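Local coordinates for maleate cis-trans isomerase (Pseudomonas putida, PDB 4FQ5), which probably catalyses the cis-trans isomerization of the carbon-carbon double bond of maleate to give fumarate, at residues Ile39-Glu44 and Ser243-Thr248; Ala155-Tyr160 and Pro202-Ser207; Ile216-Ala221 and Leu227-Met232. The protein carries 1 engineered substitution. All coordinates share one frame; numbering follows the deposited sequence.

Interactions 2 and 3 share one parallel sheet, and both reach the bound maleic acid. Their strands 153-158 and 215-217 are neighbours, and Val-157 N lies 2.9 Å from Val-217 O, a probable hydrogen bond. The centres of the two contacts are about 9 Å apart. Interaction 1 lies about 10 Å from interaction 3, centre to centre. It is tied to it by a probable hydrogen bond from Ala-244 N to Ser-219 O, 2.9 Å. Interactions 1 and 2 do not touch, and their centres are about 17 Å apart. The side chain of Met-41 in interaction 1 comes within about 7 Å of the ligand. Tyr-160 and the engineered Ala-221 line the pocket itself.

Interaction 1 of 3, residues Ile39-Glu44 and Ser243-Thr248; sequences ITMETE and SAAVAT
Met-41 and Ala-245 meet through their methyl groups, near the N-terminal ends of two helices. The Met-41 side chain leaves its helix with CG anti to the backbone N (chi1 -169°). CB and CG do not reach the other segment. The chain then bends at chi2 (86°) and again at chi3. SD makes no close contact with the other segment. The second bend turns CE back to Ala-245, and CE lies 3.4 Å from Ala-245 CB. This is tighter than usual for two carbons, so there is little slack at this point.

Glu-44, one turn further along, flanks the same methyl. Its OE1 is 3.5 Å from Ala-245 CB. A water bridges the two segments beside it. The water donates to Glu-44 OE1 at 2.7 Å and lies 2.6 Å from Ser-243 OG. Ser-243 is the N-cap of helix 244-255, and its OG accepts from Val-246 N at 3.0 Å, with an N-H...O angle of 161°. The water therefore links the carboxylate to the helix cap. The other carboxylate oxygen, OE2, accepts from the backbone N of Ser-226 and of Leu-227. Both oxygens of this buried group thus have partners.

Helix 41-52 follows strand 27-35 of one parallel sheet, and helix 244-255 follows strand 241-243 of the other. The contact thus joins the two halves of the fold. Met-41 also touches Gln-32 and Val-34 of strand 27-35, and Ala-102 and Val-222 in loops that line the maleic acid pocket.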
ATOM      1  N   ILE A  39       4.328   4.511  21.860  1.00 25.26           N
ATOM      2  CA  ILE A  39       4.024   3.625  20.727  1.00 25.08           C
ATOM      3  C   ILE A  39       3.307   4.377  19.602  1.00 24.68           C
ATOM      4  O   ILE A  39       3.297   3.934  18.449  1.00 24.46           O
ATOM      5  CB  ILE A  39       3.172   2.400  21.143  1.00 26.44           C
ATOM      6  CG1 ILE A  39       1.902   2.827  21.889  1.00 26.83           C
ATOM      7  CG2 ILE A  39       3.993   1.418  21.974  1.00 26.35           C
ATOM      8  CD1 ILE A  39       0.769   1.823  21.786  1.00 28.63           C
ATOM      9  N   THR A  40       2.730   5.525  19.936  1.00 24.22           N
ATOM     10  CA  THR A  40       1.854   6.242  19.009  1.00 24.15           C
ATOM     11  C   THR A  40       2.617   7.038  17.952  1.00 24.26           C
ATOM     12  O   THR A  40       2.183   7.103  16.802  1.00 23.59           O
ATOM     13  CB  THR A  40       0.841   7.117  19.776  1.00 24.02           C
ATOM     14  OG1 THR A  40       0.060   6.277  20.628  1.00 23.98           O
ATOM     15  CG2 THR A  40      -0.092   7.882  18.836  1.00 23.54           C
ATOM     16  N   MET A  41       3.752   7.631  18.323  1.00 24.38           N
ATOM     17  CA  MET A  41       4.569   8.345  17.346  1.00 25.38           C
ATOM     18  C   MET A  41       5.007   7.414  16.216  1.00 24.36           C
ATOM     19  O   MET A  41       4.922   7.777  15.038  1.00 23.51           O
ATOM     20  CB  MET A  41       5.790   9.009  17.991  1.00 28.20           C
ATOM     21  CG  MET A  41       6.518   9.975  17.062  1.00 30.84           C
ATOM     22  SD  MET A  41       5.848  11.656  17.044  1.00 37.69           S
ATOM     23  CE  MET A  41       4.098  11.374  16.859  1.00 35.10           C
ATOM     24  N   GLU A  42       5.453   6.217  16.590  1.00 23.47           N
ATOM     25  CA  GLU A  42       5.840   5.185  15.635  1.00 23.74           C
ATOM     26  C   GLU A  42       4.655   4.550  14.889  1.00 23.85           C
ATOM     27  O   GLU A  42       4.850   3.717  14.006  1.00 23.52           O
ATOM     28  CB  GLU A  42       6.684   4.117  16.328  1.00 23.64           C
ATOM     29  CG  GLU A  42       8.091   4.615  16.663  1.00 23.76           C
ATOM     30  CD  GLU A  42       8.754   3.827  17.776  1.00 23.95           C
ATOM     31  OE1 GLU A  42       8.075   3.436  18.754  1.00 23.78           O
ATOM     32  OE2 GLU A  42       9.969   3.596  17.673  1.00 23.27           O
ATOM     33  N   THR A  43       3.439   4.956  15.245  1.00 23.21           N
ATOM     34  CA  THR A  43       2.231   4.493  14.565  1.00 23.31           C
ATOM     35  C   THR A  43       1.708   5.567  13.620  1.00 22.98           C
ATOM     36  O   THR A  43       1.476   5.303  12.443  1.00 22.84           O
ATOM     37  CB  THR A  43       1.151   4.067  15.584  1.00 23.62           C
ATOM     38  OG1 THR A  43       1.687   3.025  16.404  1.00 23.64           O
ATOM     39  CG2 THR A  43      -0.118   3.537  14.878  1.00 24.46           C
ATOM     40  N   GLU A  44       1.559   6.786  14.127  1.00 23.01           N
ATOM     41  CA  GLU A  44       0.912   7.850  13.364  1.00 23.08           C
ATOM     42  C   GLU A  44       1.800   8.500  12.310  1.00 22.79           C
ATOM     43  O   GLU A  44       1.320   8.830  11.225  1.00 22.89           O
ATOM     44  CB  GLU A  44       0.286   8.887  14.294  1.00 22.99           C
ATOM     45  CG  GLU A  44      -0.797   8.278  15.173  1.00 23.87           C
ATOM     46  CD  GLU A  44      -1.625   9.306  15.921  1.00 24.46           C
ATOM     47  OE1 GLU A  44      -1.222  10.484  15.990  1.00 25.40           O
ATOM     48  OE2 GLU A  44      -2.687   8.933  16.448  1.00 24.34           O
ATOM     49  N   SER A 243      -2.547  17.962  15.435  1.00 29.59           N
ATOM     50  CA  SER A 243      -2.040  17.242  16.586  1.00 28.19           C
ATOM     51  C   SER A 243      -0.533  17.406  16.581  1.00 27.76           C
ATOM     52  O   SER A 243       0.041  17.777  15.553  1.00 27.06           O
ATOM     53  CB  SER A 243      -2.404  15.762  16.496  1.00 27.75           C
ATOM     54  OG  SER A 243      -1.748  15.149  15.400  1.00 26.83           O
ATOM     55  N   ALA A 244       0.107  17.135  17.719  1.00 27.00           N
ATOM     56  CA  ALA A 244       1.568  17.180  17.790  1.00 27.03           C
ATOM     57  C   ALA A 244       2.186  16.273  16.718  1.00 26.30           C
ATOM     58  O   ALA A 244       3.161  16.648  16.075  1.00 25.76           O
ATOM     59  CB  ALA A 244       2.053  16.782  19.176  1.00 26.70           C
ATOM     60  N   ALA A 245       1.592  15.096  16.519  1.00 26.53           N
ATOM     61  CA  ALA A 245       2.056  14.138  15.505  1.00 25.69           C
ATOM     62  C   ALA A 245       1.926  14.710  14.101  1.00 25.45           C
ATOM     63  O   ALA A 245       2.861  14.617  13.297  1.00 24.91           O
ATOM     64  CB  ALA A 245       1.281  12.831  15.612  1.00 26.51           C
ATOM     65  N   VAL A 246       0.762  15.299  13.808  1.00 24.45           N
ATOM     66  CA  VAL A 246       0.508  15.913  12.497  1.00 23.88           C
ATOM     67  C   VAL A 246       1.445  17.094  12.227  1.00 23.57           C
ATOM     68  O   VAL A 246       2.013  17.208  11.136  1.00 22.95           O
ATOM     69  CB  VAL A 246      -0.983  16.300  12.323  1.00 23.84           C
ATOM     70  CG1 VAL A 246      -1.162  17.421  11.302  1.00 24.05           C
ATOM     71  CG2 VAL A 246      -1.791  15.079  11.915  1.00 23.30           C
ATOM     72  N   ALA A 247       1.613  17.959  13.226  1.00 23.77           N
ATOM     73  CA  ALA A 247       2.500  19.124  13.107  1.00 24.24           C
ATOM     74  C   ALA A 247       3.947  18.708  12.834  1.00 24.04           C
ATOM     75  O   ALA A 247       4.627  19.320  12.004  1.00 24.57           O
ATOM     76  CB  ALA A 247       2.418  19.986  14.362  1.00 24.46           C
ATOM     77  N   THR A 248       4.393  17.660  13.527  1.00 23.74           N
ATOM     78  CA  THR A 248       5.744  17.104  13.368  1.00 23.93           C
ATOM     79  C   THR A 248       5.980  16.607  11.938  1.00 24.36           C
ATOM     80  O   THR A 248       7.030  16.879  11.350  1.00 24.07           O
ATOM     81  CB  THR A 248       6.003  15.956  14.372  1.00 23.61           C
ATOM     82  OG1 THR A 248       5.897  16.453  15.711  1.00 24.23           O
ATOM     83  CG2 THR A 248       7.392  15.344  14.188  1.00 23.36           C
TER
HETATM   84  O   HOH W   1      -2.532  12.690  15.175  1.00 21.40           O

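Interaction 2 of 3, residues Ala155-Tyr160 and Pro202-Ser207; sequences AVVTPY and PGIIAS. With MAE (maleic acid), chain C.
Val-157 packs strand 153-158 against Ile-204 and Ile-205 of helix 201-206. Before it in the strand, Ala-155 hydrogen-bonds through its backbone to Ala-215 and Val-217. The backbone of Val-156 pairs on the other side with Asp-181 and Arg-183. The strand is therefore held between two neighbours of its sheet.

Val-157 then turns both methyls to the helix. CG2 lies 3.9 Å from Ile-205 CG1, and the two side chains cross obliquely. A chi1 of -173° sets CG1 opposite the backbone N and sends it to the other isoleucine. It meets Ile-204 CG2 at a looser 4.3 Å. The contact is purely apolar, with no hydrogen bond between the segments.

Thr-158 ends the strand. Its OG1 accepts from Tyr-160 N at 3.2 Å and forms an ST turn. Pro-159 lies inside this turn, and its CD sits 4.0 Å above the centre of the Tyr-160 ring. One face of the ring is thus covered by the preceding residue. The ring reaches the ligand by its edge. Tyr-160 OH donates to O3 of maleic acid at 2.6 Å, and O3 lies near the ring plane, 3.2 Å from CE1. A phenylalanine here would keep the ring but lack the hydroxyl, and would probably leave ligand O3 without this hydrogen bond.

Helix 201-206 packs on the parallel sheet of strands 178-184, 153-158, 215-217 and 241-243. Tyr-160, a predicted substrate-binding residue, lies in the maleic acid pocket just past the C-terminal end of strand 153-158. Parallel alpha/beta sheets usually bind ligands at this end of their strands.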
ATOM      1  N   ALA A 155      -7.790  25.997  20.715  1.00 35.39           N
ATOM      2  CA  ALA A 155      -8.277  25.142  21.788  1.00 34.44           C
ATOM      3  C   ALA A 155      -7.382  23.913  21.827  1.00 33.45           C
ATOM      4  O   ALA A 155      -6.859  23.499  20.797  1.00 32.76           O
ATOM      5  CB  ALA A 155      -9.730  24.759  21.569  1.00 34.67           C
ATOM      6  N   VAL A 156      -7.187  23.342  23.014  1.00 33.20           N
ATOM      7  CA  VAL A 156      -6.162  22.309  23.213  1.00 32.18           C
ATOM      8  C   VAL A 156      -6.654  21.166  24.089  1.00 31.76           C
ATOM      9  O   VAL A 156      -7.139  21.392  25.194  1.00 33.56           O
ATOM     10  CB  VAL A 156      -4.883  22.898  23.880  1.00 32.44           C
ATOM     11  CG1 VAL A 156      -3.808  21.828  24.041  1.00 31.93           C
ATOM     12  CG2 VAL A 156      -4.336  24.066  23.081  1.00 32.10           C
ATOM     13  N   VAL A 157      -6.505  19.938  23.607  1.00 29.90           N
ATOM     14  CA  VAL A 157      -6.736  18.760  24.440  1.00 29.58           C
ATOM     15  C   VAL A 157      -5.387  18.114  24.759  1.00 29.23           C
ATOM     16  O   VAL A 157      -4.538  17.984  23.876  1.00 28.31           O
ATOM     17  CB  VAL A 157      -7.652  17.728  23.742  1.00 29.52           C
ATOM     18  CG1 VAL A 157      -8.002  16.592  24.695  1.00 29.02           C
ATOM     19  CG2 VAL A 157      -8.915  18.400  23.198  1.00 29.67           C
ATOM     20  N   THR A 158      -5.189  17.726  26.016  1.00 29.51           N
ATOM     21  CA  THR A 158      -3.985  16.995  26.424  1.00 29.71           C
ATOM     22  C   THR A 158      -4.370  15.796  27.296  1.00 29.78           C
ATOM     23  O   THR A 158      -5.474  15.762  27.841  1.00 30.69           O
ATOM     24  CB  THR A 158      -2.998  17.880  27.227  1.00 30.40           C
ATOM     25  OG1 THR A 158      -3.302  17.785  28.626  1.00 32.60           O
ATOM     26  CG2 THR A 158      -3.041  19.340  26.790  1.00 30.01           C
ATOM     27  N   PRO A 159      -3.465  14.806  27.433  1.00 29.70           N
ATOM     28  CA  PRO A 159      -3.703  13.715  28.367  1.00 30.32           C
ATOM     29  C   PRO A 159      -3.016  13.909  29.724  1.00 30.65           C
ATOM     30  O   PRO A 159      -3.191  13.081  30.622  1.00 31.75           O
ATOM     31  CB  PRO A 159      -3.074  12.526  27.652  1.00 29.68           C
ATOM     32  CG  PRO A 159      -1.903  13.123  26.944  1.00 29.04           C
ATOM     33  CD  PRO A 159      -2.294  14.535  26.577  1.00 29.26           C
ATOM     34  N   TYR A 160      -2.261  14.995  29.862  1.00 30.62           N
ATOM     35  CA  TYR A 160      -1.391  15.202  31.016  1.00 31.55           C
ATOM     36  C   TYR A 160      -2.144  15.529  32.297  1.00 32.59           C
ATOM     37  O   TYR A 160      -3.301  15.958  32.270  1.00 32.16           O
ATOM     38  CB  TYR A 160      -0.408  16.356  30.779  1.00 30.68           C
ATOM     39  CG  TYR A 160       0.228  16.439  29.412  1.00 29.99           C
ATOM     40  CD1 TYR A 160       0.943  15.369  28.871  1.00 29.33           C
ATOM     41  CD2 TYR A 160       0.149  17.616  28.678  1.00 29.93           C
ATOM     42  CE1 TYR A 160       1.539  15.470  27.622  1.00 28.61           C
ATOM     43  CE2 TYR A 160       0.725  17.721  27.429  1.00 29.30           C
ATOM     44  CZ  TYR A 160       1.426  16.651  26.911  1.00 28.73           C
ATOM     45  OH  TYR A 160       1.996  16.784  25.667  1.00 28.70           O
ATOM     46  N   PRO A 202     -13.982  13.232  19.775  1.00 35.12           N
ATOM     47  CA  PRO A 202     -15.009  14.121  19.233  1.00 35.76           C
ATOM     48  C   PRO A 202     -15.993  14.649  20.293  1.00 36.38           C
ATOM     49  O   PRO A 202     -16.376  15.812  20.235  1.00 37.30           O
ATOM     50  CB  PRO A 202     -15.725  13.239  18.207  1.00 36.70           C
ATOM     51  CG  PRO A 202     -14.665  12.296  17.745  1.00 35.77           C
ATOM     52  CD  PRO A 202     -13.895  11.977  18.999  1.00 34.95           C
ATOM     53  N   GLY A 203     -16.373  13.813  21.254  1.00 36.99           N
ATOM     54  CA  GLY A 203     -17.301  14.216  22.312  1.00 38.16           C
ATOM     55  C   GLY A 203     -16.671  15.170  23.314  1.00 38.79           C
ATOM     56  O   GLY A 203     -17.336  16.069  23.826  1.00 39.93           O
ATOM     57  N   ILE A 204     -15.388  14.961  23.603  1.00 37.63           N
ATOM     58  CA  ILE A 204     -14.623  15.876  24.454  1.00 37.36           C
ATOM     59  C   ILE A 204     -14.561  17.257  23.805  1.00 37.02           C
ATOM     60  O   ILE A 204     -14.858  18.273  24.444  1.00 36.37           O
ATOM     61  CB  ILE A 204     -13.207  15.317  24.750  1.00 36.71           C
ATOM     62  CG1 ILE A 204     -13.306  14.155  25.741  1.00 36.98           C
ATOM     63  CG2 ILE A 204     -12.286  16.409  25.282  1.00 37.22           C
ATOM     64  CD1 ILE A 204     -12.100  13.234  25.777  1.00 37.25           C
ATOM     65  N   ILE A 205     -14.209  17.288  22.523  1.00 36.83           N
ATOM     66  CA  ILE A 205     -14.104  18.543  21.780  1.00 37.09           C
ATOM     67  C   ILE A 205     -15.471  19.235  21.625  1.00 38.46           C
ATOM     68  O   ILE A 205     -15.559  20.468  21.686  1.00 37.46           O
ATOM     69  CB  ILE A 205     -13.373  18.333  20.431  1.00 37.07           C
ATOM     70  CG1 ILE A 205     -11.882  18.076  20.702  1.00 37.18           C
ATOM     71  CG2 ILE A 205     -13.551  19.533  19.508  1.00 36.01           C
ATOM     72  CD1 ILE A 205     -11.087  17.597  19.508  1.00 36.76           C
ATOM     73  N   ALA A 206     -16.525  18.437  21.456  1.00 39.66           N
ATOM     74  CA  ALA A 206     -17.900  18.948  21.402  1.00 41.96           C
ATOM     75  C   ALA A 206     -18.305  19.674  22.692  1.00 44.01           C
ATOM     76  O   ALA A 206     -19.073  20.633  22.651  1.00 45.36           O
ATOM     77  CB  ALA A 206     -18.876  17.817  21.108  1.00 41.19           C
ATOM     78  N   SER A 207     -17.785  19.212  23.828  1.00 45.54           N
ATOM     79  CA  SER A 207     -18.085  19.824  25.122  1.00 48.13           C
ATOM     80  C   SER A 207     -17.078  20.918  25.508  1.00 50.02           C
ATOM     81  O   SER A 207     -16.960  21.285  26.678  1.00 52.78           O
ATOM     82  CB  SER A 207     -18.189  18.751  26.208  1.00 48.76           C
ATOM     83  OG  SER A 207     -16.986  18.013  26.309  1.00 49.59           O
TER
HETATM   84  C1  MAE C 301       4.467  11.212  24.989  1.00 36.17           C
HETATM   85  O1  MAE C 301       4.711  10.001  24.873  1.00 33.92           O
HETATM   86  O2  MAE C 301       3.367  11.721  24.727  1.00 35.49           O
HETATM   87  C2  MAE C 301       5.541  12.079  25.495  1.00 35.69           C
HETATM   88  C3  MAE C 301       5.554  13.396  25.396  1.00 35.20           C
HETATM   89  C4  MAE C 301       4.505  14.210  24.740  1.00 35.48           C
HETATM   90  O3  MAE C 301       3.822  14.948  25.443  1.00 35.42           O
HETATM   91  O4  MAE C 301       4.342  14.188  23.515  1.00 35.24           O

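Interaction 3 of 3, residues Ile216-Ala221 and Leu227-Met232. Engineered in segment 216-221: Ala-221 (natural residue Cys). With MAE (maleic acid), chain C.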
ATOM      1  N   ILE A 216      -7.986  23.743  16.346  1.00 34.26           N
ATOM      2  CA  ILE A 216      -8.144  22.840  17.474  1.00 32.71           C
ATOM      3  C   ILE A 216      -6.945  21.904  17.508  1.00 32.22           C
ATOM      4  O   ILE A 216      -6.608  21.264  16.498  1.00 31.62           O
ATOM      5  CB  ILE A 216      -9.460  22.032  17.378  1.00 33.23           C
ATOM      6  CG1 ILE A 216     -10.674  22.968  17.447  1.00 33.76           C
ATOM      7  CG2 ILE A 216      -9.544  20.984  18.480  1.00 32.53           C
ATOM      8  CD1 ILE A 216     -11.953  22.383  16.869  1.00 34.61           C
ATOM      9  N   VAL A 217      -6.287  21.855  18.663  1.00 30.51           N
ATOM     10  CA  VAL A 217      -5.211  20.907  18.895  1.00 29.74           C
ATOM     11  C   VAL A 217      -5.843  19.708  19.579  1.00 29.60           C
ATOM     12  O   VAL A 217      -6.101  19.734  20.789  1.00 29.30           O
ATOM     13  CB  VAL A 217      -4.074  21.510  19.754  1.00 29.57           C
ATOM     14  CG1 VAL A 217      -2.991  20.474  20.023  1.00 29.00           C
ATOM     15  CG2 VAL A 217      -3.475  22.728  19.064  1.00 29.77           C
ATOM     16  N   ILE A 218      -6.111  18.671  18.787  1.00 28.42           N
ATOM     17  CA  ILE A 218      -6.806  17.473  19.254  1.00 28.02           C
ATOM     18  C   ILE A 218      -5.949  16.648  20.222  1.00 27.87           C
ATOM     19  O   ILE A 218      -6.480  15.917  21.056  1.00 27.71           O
ATOM     20  CB  ILE A 218      -7.313  16.606  18.065  1.00 27.98           C
ATOM     21  CG1 ILE A 218      -8.259  15.502  18.545  1.00 28.63           C
ATOM     22  CG2 ILE A 218      -6.149  16.033  17.255  1.00 26.88           C
ATOM     23  CD1 ILE A 218      -9.147  14.921  17.456  1.00 28.63           C
ATOM     24  N   SER A 219      -4.628  16.759  20.087  1.00 27.43           N
ATOM     25  CA  SER A 219      -3.694  16.180  21.050  1.00 27.40           C
ATOM     26  C   SER A 219      -2.398  16.970  21.038  1.00 27.67           C
ATOM     27  O   SER A 219      -1.739  17.078  19.994  1.00 27.25           O
ATOM     28  CB  SER A 219      -3.402  14.704  20.749  1.00 27.72           C
ATOM     29  OG  SER A 219      -2.544  14.162  21.748  1.00 28.38           O
ATOM     30  N   ALA A 220      -2.050  17.539  22.192  1.00 27.39           N
ATOM     31  CA  ALA A 220      -0.751  18.188  22.372  1.00 27.91           C
ATOM     32  C   ALA A 220       0.310  17.127  22.612  1.00 28.09           C
ATOM     33  O   ALA A 220       1.498  17.367  22.410  1.00 29.75           O
ATOM     34  CB  ALA A 220      -0.795  19.167  23.539  1.00 27.78           C
ATOM     35  N   ALA A 221      -0.129  15.953  23.047  1.00 28.19           N
ATOM     36  CA  ALA A 221       0.763  14.837  23.307  1.00 28.71           C
ATOM     37  C   ALA A 221       0.886  13.938  22.096  1.00 29.66           C
ATOM     38  O   ALA A 221      -0.010  13.855  21.249  1.00 30.77           O
ATOM     39  CB  ALA A 221       0.280  14.033  24.496  1.00 27.92           C
ATOM     40  N   LEU A 227      -5.102  10.472  15.332  1.00 26.53           N
ATOM     41  CA  LEU A 227      -5.151  10.513  13.871  1.00 26.79           C
ATOM     42  C   LEU A 227      -6.502  10.077  13.285  1.00 27.40           C
ATOM     43  O   LEU A 227      -7.035  10.737  12.400  1.00 27.80           O
ATOM     44  CB  LEU A 227      -4.001   9.705  13.259  1.00 26.85           C
ATOM     45  CG  LEU A 227      -3.893   9.678  11.729  1.00 26.45           C
ATOM     46  CD1 LEU A 227      -3.846  11.086  11.163  1.00 26.45           C
ATOM     47  CD2 LEU A 227      -2.670   8.878  11.300  1.00 26.49           C
ATOM     48  N   ASN A 228      -7.053   8.984  13.800  1.00 28.40           N
ATOM     49  CA  ASN A 228      -8.301   8.430  13.280  1.00 30.15           C
ATOM     50  C   ASN A 228      -9.570   9.231  13.616  1.00 31.64           C
ATOM     51  O   ASN A 228     -10.666   8.875  13.165  1.00 33.32           O
ATOM     52  CB  ASN A 228      -8.445   6.967  13.716  1.00 30.62           C
ATOM     53  CG  ASN A 228      -7.441   6.055  13.029  1.00 31.33           C
ATOM     54  OD1 ASN A 228      -7.046   6.297  11.890  1.00 31.29           O
ATOM     55  ND2 ASN A 228      -7.040   4.989  13.710  1.00 31.53           N
ATOM     56  N   ALA A 229      -9.420  10.309  14.387  1.00 30.57           N
ATOM     57  CA  ALA A 229     -10.543  11.179  14.735  1.00 31.58           C
ATOM     58  C   ALA A 229     -10.439  12.564  14.107  1.00 30.40           C
ATOM     59  O   ALA A 229     -11.380  13.354  14.184  1.00 31.38           O
ATOM     60  CB  ALA A 229     -10.692  11.291  16.254  1.00 32.47           C
ATOM     61  N   ILE A 230      -9.306  12.848  13.471  1.00 29.44           N
ATOM     62  CA  ILE A 230      -9.020  14.189  12.954  1.00 29.70           C
ATOM     63  C   ILE A 230     -10.037  14.695  11.923  1.00 30.55           C
ATOM     64  O   ILE A 230     -10.542  15.823  12.043  1.00 30.21           O
ATOM     65  CB  ILE A 230      -7.581  14.291  12.389  1.00 29.08           C
ATOM     66  CG1 ILE A 230      -6.568  14.256  13.546  1.00 28.79           C
ATOM     67  CG2 ILE A 230      -7.420  15.547  11.538  1.00 28.67           C
ATOM     68  CD1 ILE A 230      -5.115  14.288  13.121  1.00 28.87           C
ATOM     69  N   THR A 231     -10.330  13.875  10.916  1.00 31.01           N
ATOM     70  CA  THR A 231     -11.222  14.303   9.832  1.00 32.04           C
ATOM     71  C   THR A 231     -12.660  14.457  10.324  1.00 32.12           C
ATOM     72  O   THR A 231     -13.344  15.396   9.929  1.00 32.57           O
ATOM     73  CB  THR A 231     -11.168  13.366   8.605  1.00 32.52           C
ATOM     74  OG1 THR A 231     -11.485  12.026   9.007  1.00 33.71           O
ATOM     75  CG2 THR A 231      -9.789  13.385   7.981  1.00 32.46           C
ATOM     76  N   MET A 232     -13.092  13.538  11.190  1.00 33.05           N
ATOM     77  CA  MET A 232     -14.400  13.607  11.850  1.00 34.59           C
ATOM     78  C   MET A 232     -14.574  14.926  12.599  1.00 34.25           C
ATOM     79  O   MET A 232     -15.578  15.614  12.427  1.00 33.64           O
ATOM     80  CB  MET A 232     -14.565  12.450  12.838  1.00 37.55           C
ATOM     81  CG  MET A 232     -15.005  11.138  12.220  1.00 42.41           C
ATOM     82  SD  MET A 232     -14.792   9.783  13.387  1.00 47.87           S
ATOM     83  CE  MET A 232     -15.669   8.451  12.560  1.00 47.35           C
TER
HETATM   84  C1  MAE C 301       4.467  11.212  24.989  1.00 36.17           C
HETATM   85  O1  MAE C 301       4.711  10.001  24.873  1.00 33.92           O
HETATM   86  O2  MAE C 301       3.367  11.721  24.727  1.00 35.49           O
HETATM   87  C2  MAE C 301       5.541  12.079  25.495  1.00 35.69           C
HETATM   88  C3  MAE C 301       5.554  13.396  25.396  1.00 35.20           C
HETATM   89  C4  MAE C 301       4.505  14.210  24.740  1.00 35.48           C
HETATM   90  O3  MAE C 301       3.822  14.948  25.443  1.00 35.42           O
HETATM   91  O4  MAE C 301       4.342  14.188  23.515  1.00 35.24           O
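Ile-218 and Ile-230 bring the two backbones closest, with their CA atoms 7.4 Å apart. Ile-216 and Val-217 are in extended strand conformation. At Ile-218 the chain turns a corner, with phi and psi near helical values, and then runs on to the ligand. The other segment is a turn that leads into helix 230-237. Ile-230 N donates to Leu-227 O at 3.3 Å there. No hydrogen bond joins the two segments.

The Ile-218 side chain points to the other segment and touches it with both of its branches. With chi1 at -169° and chi2 at 161°, the CG1 branch runs out extended and carries CD1 to Ala-229 CB, 4.1 Å away. CG2 takes the crowded position between the backbone N and the carbonyl carbon. It meets Ile-230 CG1, also at 4.1 Å. The two branches thus meet successive residues, Ala-229 and Ile-230.

These segments belong to a beta-alpha-beta unit made of strand 215-217, helix 230-237 and strand 241-243. Ile-218 also touches Val-241 in the second strand of the unit, and Leu-201 and Ile-205 in helix 201-206. At the start of helix 230-237, Thr-231 OG1 is hydrogen-bonded to Ser-270 O of the third subunit.

Beyond the corner, Ser-219 OG donates to Ala-221 O at 2.6 Å. The donor lies 25° out of the carbonyl plane. This bond ties down the backbone at the pocket. Ala-221 is engineered. The natural residue is a cysteine, predicted to be the proton donor. Ala-221 CA is 3.6 Å from O4 of maleic acid. Its CB faces one oxygen of each ligand carboxylate, O3 at 3.8 Å and O2 at 3.9 Å.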